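Local coordinates for salmonella typhimurium DB7155 bacteriophage DET7 tailspike (Bacteriophage, PDB 2V5I), which probably binds and hydrolyses the O-antigen of Salmonella as the phage's trimeric, beta-helical receptor-binding tailspike, at residues His362-Val367 / Ile389-Val394. Sequence-based numbering, arbitrary orientation.
Sequences HTYNRV and IGDCIV
The backbone N of N365 is gripped twice by D391: it donates to D391 O at 2.9 Å, approaching from above the carbonyl plane, and more weakly to D391 OD1 at 3.2 Å. A short aspartate suits this bend because CG, lying between its own N and carbonyl carbon (chi1 56°), is placed on the side of N365 N, from where OD1 can reach it; D391 is also the centre of an inverse gamma turn. Its other oxygen, OD2, accepts from a water that also donates to N365 OD1, linking the two side chains. N365 itself has positive phi (54°), which asparagine tolerates better than most residues. Beside it, C392 SG accepts from R366 N at 3.6 Å and lies 3.4 Å from T363 OG1; the small, polarisable thiol fits this buried corner. The chains then run in parallel register, I393 N donating nearly straight (162°) to R366 O at 3.1 Å.

Toward the other end, I389 CG1 sits over one face of the H362 imidazole, 4.0 Å from its centroid, a CH-pi contact offset toward the rim. H362 NE2 and Y364 OH share a hydrogen bond that ties the two rings together. G390 passes close by the tyrosine, its CA 3.8 Å from Y364 CD2; glycine suits the place because there is no room for a CB between that ring and T363 O, to which G390 N bonds weakly.

The contact joins successive coils of the parallel beta-helix at the turn between two of its faces. Strand 335-342 of the preceding coil flanks 362-364, while the R366 guanidinium bonds to G343 O and N320 OD1; N416 and S417 meet the loop at 389-392 from the next coil, and I402 of a second subunit packs on N365, V367 and I393.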
ATOM      1  N   HIS A 362      -4.923  21.719   5.871  1.00 10.94           N
ATOM      2  CA  HIS A 362      -4.617  22.927   6.608  1.00 11.28           C
ATOM      3  C   HIS A 362      -3.790  22.534   7.817  1.00 10.97           C
ATOM      4  O   HIS A 362      -4.228  22.599   8.988  1.00 10.37           O
ATOM      5  CB  HIS A 362      -5.916  23.640   7.006  1.00 12.50           C
ATOM      6  CG  HIS A 362      -5.694  25.045   7.444  1.00 14.19           C
ATOM      7  ND1 HIS A 362      -6.639  26.027   7.256  1.00 20.65           N
ATOM      8  CD2 HIS A 362      -4.646  25.638   8.061  1.00 15.82           C
ATOM      9  CE1 HIS A 362      -6.173  27.164   7.734  1.00 17.97           C
ATOM     10  NE2 HIS A 362      -4.966  26.964   8.217  1.00 17.05           N
ATOM     11  N   THR A 363      -2.556  22.100   7.518  1.00 10.90           N
ATOM     12  CA  THR A 363      -1.715  21.391   8.444  1.00 10.09           C
ATOM     13  C   THR A 363      -0.354  22.040   8.539  1.00 11.43           C
ATOM     14  O   THR A 363       0.077  22.760   7.618  1.00 11.75           O
ATOM     15  CB  THR A 363      -1.514  19.927   8.036  1.00  8.70           C
ATOM     16  OG1 THR A 363      -0.999  19.892   6.686  1.00 11.05           O
ATOM     17  CG2 THR A 363      -2.855  19.203   8.072  1.00 11.03           C
ATOM     18  N   TYR A 364       0.268  21.786   9.680  1.00 10.08           N
ATOM     19  CA  TYR A 364       1.561  22.335  10.087  1.00 11.39           C
ATOM     20  C   TYR A 364       2.433  21.256  10.648  1.00  9.44           C
ATOM     21  O   TYR A 364       1.993  20.493  11.495  1.00 11.73           O
ATOM     22  CB  TYR A 364       1.343  23.408  11.178  1.00 11.55           C
ATOM     23  CG  TYR A 364       0.396  24.480  10.735  1.00 14.03           C
ATOM     24  CD1 TYR A 364      -0.979  24.276  10.791  1.00 14.38           C
ATOM     25  CD2 TYR A 364       0.860  25.670  10.226  1.00 15.09           C
ATOM     26  CE1 TYR A 364      -1.856  25.211  10.345  1.00 18.99           C
ATOM     27  CE2 TYR A 364      -0.036  26.623   9.759  1.00 15.83           C
ATOM     28  CZ  TYR A 364      -1.385  26.398   9.856  1.00 17.66           C
ATOM     29  OH  TYR A 364      -2.276  27.351   9.421  1.00 22.69           O
ATOM     30  N   ASN A 365       3.699  21.188  10.220  1.00 11.89           N
ATOM     31  CA  ASN A 365       4.657  20.191  10.739  1.00 11.26           C
ATOM     32  C   ASN A 365       4.169  18.749  10.640  1.00  9.81           C
ATOM     33  O   ASN A 365       4.349  17.921  11.581  1.00 12.92           O
ATOM     34  CB  ASN A 365       5.040  20.494  12.193  1.00 12.97           C
ATOM     35  CG  ASN A 365       6.272  19.674  12.679  1.00 18.34           C
ATOM     36  OD1 ASN A 365       7.297  19.612  11.987  1.00 21.93           O
ATOM     37  ND2 ASN A 365       6.180  19.100  13.878  1.00 22.59           N
ATOM     38  N   ARG A 366       3.544  18.474   9.481  1.00 10.43           N
ATOM     39  CA  ARG A 366       3.055  17.120   9.185  1.00  8.11           C
ATOM     40  C   ARG A 366       3.808  16.542   8.008  1.00  9.74           C
ATOM     41  O   ARG A 366       4.228  17.261   7.125  1.00 11.34           O
ATOM     42  CB  ARG A 366       1.563  17.184   8.833  1.00  9.33           C
ATOM     43  CG  ARG A 366       0.854  15.825   8.658  1.00  8.27           C
ATOM     44  CD  ARG A 366      -0.671  15.915   8.870  1.00  8.25           C
ATOM     45  NE  ARG A 366      -0.997  16.253  10.290  1.00  7.94           N
ATOM     46  CZ  ARG A 366      -2.177  16.485  10.796  1.00 11.27           C
ATOM     47  NH1 ARG A 366      -3.237  16.369  10.060  1.00 10.25           N
ATOM     48  NH2 ARG A 366      -2.251  16.790  12.089  1.00 10.99           N
ATOM     49  N   VAL A 367       3.967  15.222   8.023  1.00  8.62           N
ATOM     50  CA  VAL A 367       4.657  14.474   6.947  1.00 10.14           C
ATOM     51  C   VAL A 367       3.637  13.658   6.168  1.00 10.55           C
ATOM     52  O   VAL A 367       2.899  12.908   6.745  1.00 11.22           O
ATOM     53  CB  VAL A 367       5.752  13.530   7.497  1.00 13.41           C
ATOM     54  CG1 VAL A 367       6.489  12.840   6.316  1.00 13.36           C
ATOM     55  CG2 VAL A 367       6.752  14.298   8.339  1.00 15.49           C
ATOM     56  N   ILE A 389      -1.317  24.015   3.572  1.00 12.45           N
ATOM     57  CA  ILE A 389      -1.200  25.412   4.027  1.00 13.26           C
ATOM     58  C   ILE A 389       0.091  25.702   4.769  1.00 14.49           C
ATOM     59  O   ILE A 389       0.752  26.694   4.478  1.00 15.45           O
ATOM     60  CB  ILE A 389      -2.371  25.769   4.963  1.00 14.20           C
ATOM     61  CG1 ILE A 389      -3.690  25.619   4.233  1.00 15.32           C
ATOM     62  CG2 ILE A 389      -2.193  27.178   5.547  1.00 15.58           C
ATOM     63  CD1 ILE A 389      -3.881  26.527   3.010  1.00 20.29           C
ATOM     64  N   GLY A 390       0.469  24.841   5.706  1.00 13.37           N
ATOM     65  CA  GLY A 390       1.617  25.071   6.561  1.00 13.01           C
ATOM     66  C   GLY A 390       2.907  24.375   6.200  1.00 13.75           C
ATOM     67  O   GLY A 390       3.111  23.970   5.039  1.00 16.11           O
ATOM     68  N   ASP A 391       3.834  24.325   7.163  1.00 14.91           N
ATOM     69  CA  ASP A 391       5.221  23.871   6.946  1.00 16.24           C
ATOM     70  C   ASP A 391       5.327  22.349   7.011  1.00 15.20           C
ATOM     71  O   ASP A 391       5.594  21.797   8.075  1.00 17.77           O
ATOM     72  CB  ASP A 391       6.160  24.483   7.983  1.00 18.72           C
ATOM     73  CG  ASP A 391       5.739  24.182   9.446  1.00 25.11           C
ATOM     74  OD1 ASP A 391       4.523  24.240   9.803  1.00 25.35           O
ATOM     75  OD2 ASP A 391       6.651  23.878  10.257  1.00 36.69           O
ATOM     76  N   CYS A 392       5.083  21.697   5.879  1.00 12.73           N
ATOM     77  CA  CYS A 392       4.983  20.224   5.845  1.00 11.91           C
ATOM     78  C   CYS A 392       6.064  19.635   4.915  1.00 10.49           C
ATOM     79  O   CYS A 392       6.803  20.373   4.265  1.00 12.51           O
ATOM     80  CB  CYS A 392       3.569  19.854   5.401  1.00 11.82           C
ATOM     81  SG  CYS A 392       2.322  20.364   6.724  1.00 14.87           S
ATOM     82  N   ILE A 393       6.158  18.303   4.906  1.00 11.15           N
ATOM     83  CA  ILE A 393       7.098  17.539   4.055  1.00 13.82           C
ATOM     84  C   ILE A 393       6.250  16.570   3.261  1.00 12.03           C
ATOM     85  O   ILE A 393       5.350  15.932   3.841  1.00 12.10           O
ATOM     86  CB  ILE A 393       8.090  16.711   4.935  1.00 13.34           C
ATOM     87  CG1 ILE A 393       9.017  17.619   5.748  1.00 19.01           C
ATOM     88  CG2 ILE A 393       8.898  15.688   4.125  1.00 19.26           C
ATOM     89  CD1 ILE A 393       9.866  18.495   4.957  1.00 23.38           C
ATOM     90  N   VAL A 394       6.470  16.495   1.936  1.00 10.46           N
ATOM     91  CA  VAL A 394       5.842  15.462   1.117  1.00 10.95           C
ATOM     92  C   VAL A 394       6.966  14.605   0.515  1.00 10.61           C
ATOM     93  O   VAL A 394       7.864  15.131  -0.119  1.00 11.97           O
ATOM     94  CB  VAL A 394       4.965  16.077   0.006  1.00 13.36           C
ATOM     95  CG1 VAL A 394       4.311  14.985  -0.774  1.00 12.11           C
ATOM     96  CG2 VAL A 394       3.990  16.976   0.636  1.00 13.09           C
TER
HETATM   97  O   HOH W   1       8.307  21.749  10.553  1.00 35.88           O